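Local coordinates for protein alanine dehydrogenase (Archaeoglobus fulgidus, PDB 1OMO) that catalyses the reversible NAD-dependent oxidative deamination of L-alanine to pyruvate as a homodimer, at residues A[3-8]-A[96-101]; A[63-68]-A[81-86]. All blocks are in the same frame, centred on the assembly; numbering follows the deposited sequence.

Contact 1 (A[3-8]-A[96-101])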
loop_
_atom_site.group_PDB
_atom_site.type_symbol
_atom_site.label_atom_id
_atom_site.label_comp_id
_atom_site.label_asym_id
_atom_site.label_seq_id
_atom_site.Cartn_x
_atom_site.Cartn_y
_atom_site.Cartn_z
ATOM N N THR A 3 -11.435 7.202 -14.836
ATOM C CA THR A 3 -11.482 6.605 -13.509
ATOM C C THR A 3 -12.732 7.188 -12.815
ATOM O O THR A 3 -12.971 8.404 -12.828
ATOM C CB THR A 3 -10.211 6.928 -12.707
ATOM O OG1 THR A 3 -9.094 6.245 -13.299
ATOM C CG2 THR A 3 -10.354 6.509 -11.259
ATOM N N LEU A 4 -13.554 6.308 -12.245
ATOM C CA LEU A 4 -14.783 6.707 -11.552
ATOM C C LEU A 4 -14.424 7.175 -10.125
ATOM O O LEU A 4 -13.596 6.550 -9.455
ATOM C CB LEU A 4 -15.736 5.502 -11.504
ATOM C CG LEU A 4 -17.138 5.605 -10.938
ATOM C CD1 LEU A 4 -17.992 6.388 -11.892
ATOM C CD2 LEU A 4 -17.702 4.223 -10.693
ATOM N N ILE A 5 -15.006 8.289 -9.690
ATOM C CA ILE A 5 -14.771 8.829 -8.344
ATOM C C ILE A 5 -16.063 8.664 -7.547
ATOM O O ILE A 5 -17.115 9.134 -7.980
ATOM C CB ILE A 5 -14.367 10.333 -8.404
ATOM C CG1 ILE A 5 -13.081 10.480 -9.237
ATOM C CG2 ILE A 5 -14.077 10.880 -7.006
ATOM C CD1 ILE A 5 -11.917 9.607 -8.738
ATOM N N LEU A 6 -15.991 7.960 -6.414
ATOM C CA LEU A 6 -17.175 7.738 -5.580
ATOM C C LEU A 6 -17.019 8.274 -4.165
ATOM O O LEU A 6 -16.055 7.963 -3.438
ATOM C CB LEU A 6 -17.533 6.260 -5.521
ATOM C CG LEU A 6 -18.129 5.607 -6.771
ATOM C CD1 LEU A 6 -18.354 4.151 -6.462
ATOM C CD2 LEU A 6 -19.445 6.257 -7.190
ATOM N N THR A 7 -17.985 9.100 -3.800
ATOM C CA THR A 7 -18.052 9.748 -2.502
ATOM C C THR A 7 -18.688 8.844 -1.436
ATOM O O THR A 7 -19.376 7.876 -1.768
ATOM C CB THR A 7 -18.927 10.981 -2.583
ATOM O OG1 THR A 7 -20.280 10.576 -2.712
ATOM C CG2 THR A 7 -18.669 11.716 -3.824
ATOM N N GLN A 8 -18.505 9.177 -0.160
ATOM C CA GLN A 8 -19.106 8.349 0.873
ATOM C C GLN A 8 -20.626 8.293 0.715
ATOM O O GLN A 8 -21.222 7.215 0.790
ATOM C CB GLN A 8 -18.758 8.862 2.263
ATOM C CG GLN A 8 -19.283 7.964 3.375
ATOM C CD GLN A 8 -19.066 8.557 4.740
ATOM O OE1 GLN A 8 -18.173 9.391 4.934
ATOM N NE2 GLN A 8 -19.873 8.128 5.707
ATOM N N LEU A 96 -9.684 1.640 -12.105
ATOM C CA LEU A 96 -11.092 1.724 -12.447
ATOM C C LEU A 96 -11.845 2.726 -11.573
ATOM O O LEU A 96 -12.753 3.426 -12.038
ATOM C CB LEU A 96 -11.738 0.338 -12.266
ATOM C CG LEU A 96 -11.877 -0.756 -13.339
ATOM C CD1 LEU A 96 -11.081 -0.437 -14.586
ATOM C CD2 LEU A 96 -11.412 -2.082 -12.739
ATOM N N ALA A 97 -11.492 2.794 -10.298
ATOM C CA ALA A 97 -12.216 3.702 -9.409
ATOM C C ALA A 97 -11.412 4.081 -8.161
ATOM O O ALA A 97 -10.496 3.352 -7.738
ATOM C CB ALA A 97 -13.554 3.041 -8.978
ATOM N N VAL A 98 -11.750 5.235 -7.606
ATOM C CA VAL A 98 -11.165 5.732 -6.373
ATOM C C VAL A 98 -12.432 6.039 -5.607
ATOM O O VAL A 98 -13.205 6.916 -6.014
ATOM C CB VAL A 98 -10.364 7.041 -6.569
ATOM C CG1 VAL A 98 -9.992 7.609 -5.206
ATOM C CG2 VAL A 98 -9.085 6.780 -7.376
ATOM N N MET A 99 -12.668 5.291 -4.525
ATOM C CA MET A 99 -13.881 5.439 -3.701
ATOM C C MET A 99 -13.633 5.629 -2.214
ATOM O O MET A 99 -12.587 5.270 -1.670
ATOM C CB MET A 99 -14.751 4.185 -3.688
ATOM C CG MET A 99 -14.182 2.840 -3.474
ATOM S SD MET A 99 -15.583 1.718 -3.874
ATOM C CE MET A 99 -15.270 1.643 -5.616
ATOM N N ASP A 100 -14.663 6.117 -1.547
ATOM C CA ASP A 100 -14.614 6.240 -0.113
ATOM C C ASP A 100 -14.734 4.804 0.384
ATOM O O ASP A 100 -15.571 4.029 -0.103
ATOM C CB ASP A 100 -15.820 6.996 0.446
ATOM C CG ASP A 100 -15.983 6.763 1.954
ATOM O OD1 ASP A 100 -15.022 7.033 2.671
ATOM O OD2 ASP A 100 -17.034 6.304 2.432
ATOM N N ALA A 101 -13.899 4.431 1.328
ATOM C CA ALA A 101 -13.998 3.103 1.910
ATOM C C ALA A 101 -14.260 3.301 3.420
ATOM O O ALA A 101 -14.124 2.356 4.208
ATOM C CB ALA A 101 -12.706 2.304 1.680
#
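Asp100 turns its carboxylate to the methylene groups of Gln8 rather than to the amide: OD2 is 3.0 Å from Gln8 CG, a short approach. The amide instead gives NE2 to Glu12, one turn along the helix. Asp100 suits the end of its strand because CG stands anti to the backbone N (chi1 163°), and the carboxylate beyond it meets the start of helix 102-120, where OD1 accepts from Thr102 N and OD2 from Tyr103 N. An alanine at Asp100 would probably leave those two amides without their side-chain acceptors and open a gap beside Gln8 CG.

Strands 3-6 and 96-100 run parallel, their axes 19° apart. Leu4 and Leu6 each bond through N and O; Leu4 N to Leu96 O spans 3.0 Å, and Val98 N to Leu4 O 2.9 Å. Leu6 and Met99 lie side by side, CB to CB 3.9 Å, on the face covered by helix 294-311, where long apolar chains suit. On the reverse face Ile5 CD1 rests 3.7 Å from Val98 CB, and Ile5 and Val98 pack on Ile317 and Phe319 of the second subunit. This is a parallel strand pair within a mainly antiparallel sheet of the beta-sandwich dimer.

Contact 2 (A[63-68]-A[81-86])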
loop_
_atom_site.group_PDB
_atom_site.type_symbol
_atom_site.label_atom_id
_atom_site.label_comp_id
_atom_site.label_asym_id
_atom_site.label_seq_id
_atom_site.Cartn_x
_atom_site.Cartn_y
_atom_site.Cartn_z
ATOM N N GLY A 63 -7.132 -4.208 -5.719
ATOM C CA GLY A 63 -7.306 -2.871 -5.151
ATOM C C GLY A 63 -6.457 -2.647 -3.930
ATOM O O GLY A 63 -5.886 -3.587 -3.370
ATOM N N LEU A 64 -6.350 -1.398 -3.508
ATOM C CA LEU A 64 -5.585 -1.090 -2.310
ATOM C C LEU A 64 -6.350 -0.115 -1.435
ATOM O O LEU A 64 -6.757 0.931 -1.915
ATOM C CB LEU A 64 -4.214 -0.483 -2.658
ATOM C CG LEU A 64 -3.462 -0.146 -1.343
ATOM C CD1 LEU A 64 -2.016 -0.503 -1.463
ATOM C CD2 LEU A 64 -3.610 1.334 -0.988
ATOM N N LYS A 65 -6.553 -0.449 -0.161
ATOM C CA LYS A 65 -7.234 0.473 0.733
ATOM C C LYS A 65 -6.128 1.142 1.559
ATOM O O LYS A 65 -5.179 0.474 2.006
ATOM C CB LYS A 65 -8.217 -0.246 1.670
ATOM C CG LYS A 65 -9.205 0.718 2.324
ATOM C CD LYS A 65 -10.164 0.038 3.294
ATOM C CE LYS A 65 -9.451 -0.413 4.589
ATOM N NZ LYS A 65 -10.429 -1.036 5.494
ATOM N N TRP A 66 -6.248 2.459 1.718
ATOM C CA TRP A 66 -5.282 3.265 2.475
ATOM C C TRP A 66 -6.110 4.002 3.552
ATOM O O TRP A 66 -6.820 4.956 3.256
ATOM C CB TRP A 66 -4.594 4.214 1.495
ATOM C CG TRP A 66 -3.515 5.094 2.008
ATOM C CD1 TRP A 66 -3.422 6.434 1.802
ATOM C CD2 TRP A 66 -2.307 4.706 2.673
ATOM N NE1 TRP A 66 -2.234 6.911 2.283
ATOM C CE2 TRP A 66 -1.524 5.871 2.832
ATOM C CE3 TRP A 66 -1.809 3.486 3.163
ATOM C CZ2 TRP A 66 -0.251 5.859 3.451
ATOM C CZ3 TRP A 66 -0.548 3.463 3.782
ATOM C CH2 TRP A 66 0.212 4.652 3.922
ATOM N N VAL A 67 -6.058 3.475 4.776
ATOM C CA VAL A 67 -6.810 3.950 5.958
ATOM C C VAL A 67 -5.936 4.556 7.036
ATOM O O VAL A 67 -4.841 4.067 7.290
ATOM C CB VAL A 67 -7.444 2.813 6.756
ATOM C CG1 VAL A 67 -8.798 3.196 7.190
ATOM C CG2 VAL A 67 -7.352 1.520 6.000
ATOM N N ASN A 68 -6.462 5.551 7.732
ATOM C CA ASN A 68 -5.709 6.172 8.811
ATOM C C ASN A 68 -6.482 6.053 10.144
ATOM O O ASN A 68 -7.682 5.746 10.176
ATOM C CB ASN A 68 -5.517 7.635 8.535
ATOM C CG ASN A 68 -6.676 8.433 9.020
ATOM O OD1 ASN A 68 -6.615 9.067 10.085
ATOM N ND2 ASN A 68 -7.757 8.398 8.273
ATOM N N VAL A 81 -11.262 7.859 11.562
ATOM C CA VAL A 81 -10.920 6.949 10.484
ATOM C C VAL A 81 -11.494 7.449 9.160
ATOM O O VAL A 81 -12.691 7.747 9.053
ATOM C CB VAL A 81 -11.525 5.563 10.794
ATOM C CG1 VAL A 81 -11.146 4.536 9.753
ATOM C CG2 VAL A 81 -11.076 5.121 12.166
ATOM N N MET A 82 -10.627 7.561 8.159
ATOM C CA MET A 82 -11.021 7.952 6.815
ATOM C C MET A 82 -10.307 6.910 5.950
ATOM O O MET A 82 -9.178 6.503 6.245
ATOM C CB MET A 82 -10.537 9.359 6.485
ATOM C CG MET A 82 -11.368 10.487 7.102
ATOM S SD MET A 82 -10.486 12.089 7.007
ATOM C CE MET A 82 -9.380 11.861 8.390
ATOM N N ALA A 83 -10.982 6.412 4.922
ATOM C CA ALA A 83 -10.338 5.431 4.058
ATOM C C ALA A 83 -10.703 5.628 2.606
ATOM O O ALA A 83 -11.826 6.045 2.279
ATOM C CB ALA A 83 -10.659 3.987 4.501
ATOM N N LEU A 84 -9.726 5.332 1.751
ATOM C CA LEU A 84 -9.860 5.440 0.313
ATOM C C LEU A 84 -9.409 4.135 -0.291
ATOM O O LEU A 84 -8.371 3.585 0.109
ATOM C CB LEU A 84 -8.977 6.538 -0.245
ATOM C CG LEU A 84 -9.404 7.976 -0.040
ATOM C CD1 LEU A 84 -8.394 8.907 -0.770
ATOM C CD2 LEU A 84 -10.836 8.155 -0.548
ATOM N N MET A 85 -10.185 3.667 -1.267
ATOM C CA MET A 85 -9.916 2.436 -1.994
ATOM C C MET A 85 -9.697 2.765 -3.469
ATOM O O MET A 85 -10.493 3.500 -4.091
ATOM C CB MET A 85 -11.117 1.480 -1.872
ATOM C CG MET A 85 -11.203 0.341 -2.941
ATOM S SD MET A 85 -9.811 -0.820 -2.848
ATOM C CE MET A 85 -10.401 -1.865 -1.445
ATOM N N ILE A 86 -8.603 2.242 -4.009
ATOM C CA ILE A 86 -8.304 2.383 -5.421
ATOM C C ILE A 86 -8.598 0.963 -5.952
ATOM O O ILE A 86 -7.999 -0.020 -5.497
ATOM C CB ILE A 86 -6.823 2.751 -5.713
ATOM C CG1 ILE A 86 -6.451 4.114 -5.093
ATOM C CG2 ILE A 86 -6.638 2.800 -7.240
ATOM C CD1 ILE A 86 -4.953 4.458 -5.072
#
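Trp66 meets the neighbouring strand at its root and not through its ring: CB lies 4.1 Å from Leu84 O, while the indole leads away from 81-86. CG stands anti to the backbone N (chi1 -177°), and the side chain touches Leu51 and Ala53 of strand 50-58. The ring nitrogen NE1 is hydrogen-bonded to Asn88 OD1 of the second subunit, so a residue both broad and polar at one point suits this buried site.

The backbones pair antiparallel. Trp66 N reaches Leu84 O at 2.9 Å, nearly in line with the carbonyl, whereas the return bond from Leu84 N to Trp66 O is longer, 3.3 Å, with the donor 43° out of the carbonyl plane. Gly63 suits its position, since a beta carbon would run into Ile86 O and Met85 SD. That sulfur lies 3.6 Å from Leu64 N.

The opposite face from Trp66 bears Lys65, Val67, Ala83 and Met85. Ala83 is small enough to be shared: its CB takes Val67 CG1 at a tight 3.4 Å and Lys65 CD at 4.2 Å. Val67 CG1 also touches Val81 CG1, 3.7 Å away, closing the apolar row. The first carbons of Lys65, inferred to be the catalytic proton donor and acceptor, touch this side, CB at 4.1 Å from Met85 CE, before the chain bends at chi3 and its end leads away; NZ makes a salt bridge to Asp297 and a hydrogen bond to Thr105.

Strand 61-69 lies between strands 50-58 and 83-88, and strand 83-88 is followed in the sheet by 95-100. Helix 294-311 covers Met85, supplying Asp297, Val298 and Ala301, while Leu64 and Leu84 on the other face pack on the second subunit.

Contact 2 is nested inside the chain loop that contact 1 closes, and the two share one mixed sheet, their centres about 10 Å apart. Strands 83-88 and 95-100 join them: Met99 N lies 2.9 Å from Met85 O and Ala101 N 2.8 Å from Ala83 O, both probable hydrogen bonds. The two methionines also touch through their side chains, beneath helix 294-311. Lys65, the inferred catalytic residue, belongs to contact 2; the side chain of Met99 is about 8 Å from that of Lys65. Bound NAD is about 6 Å from the side chain of Val81 and about 11 Å from that of Gln8. Both contacts also reach the second subunit.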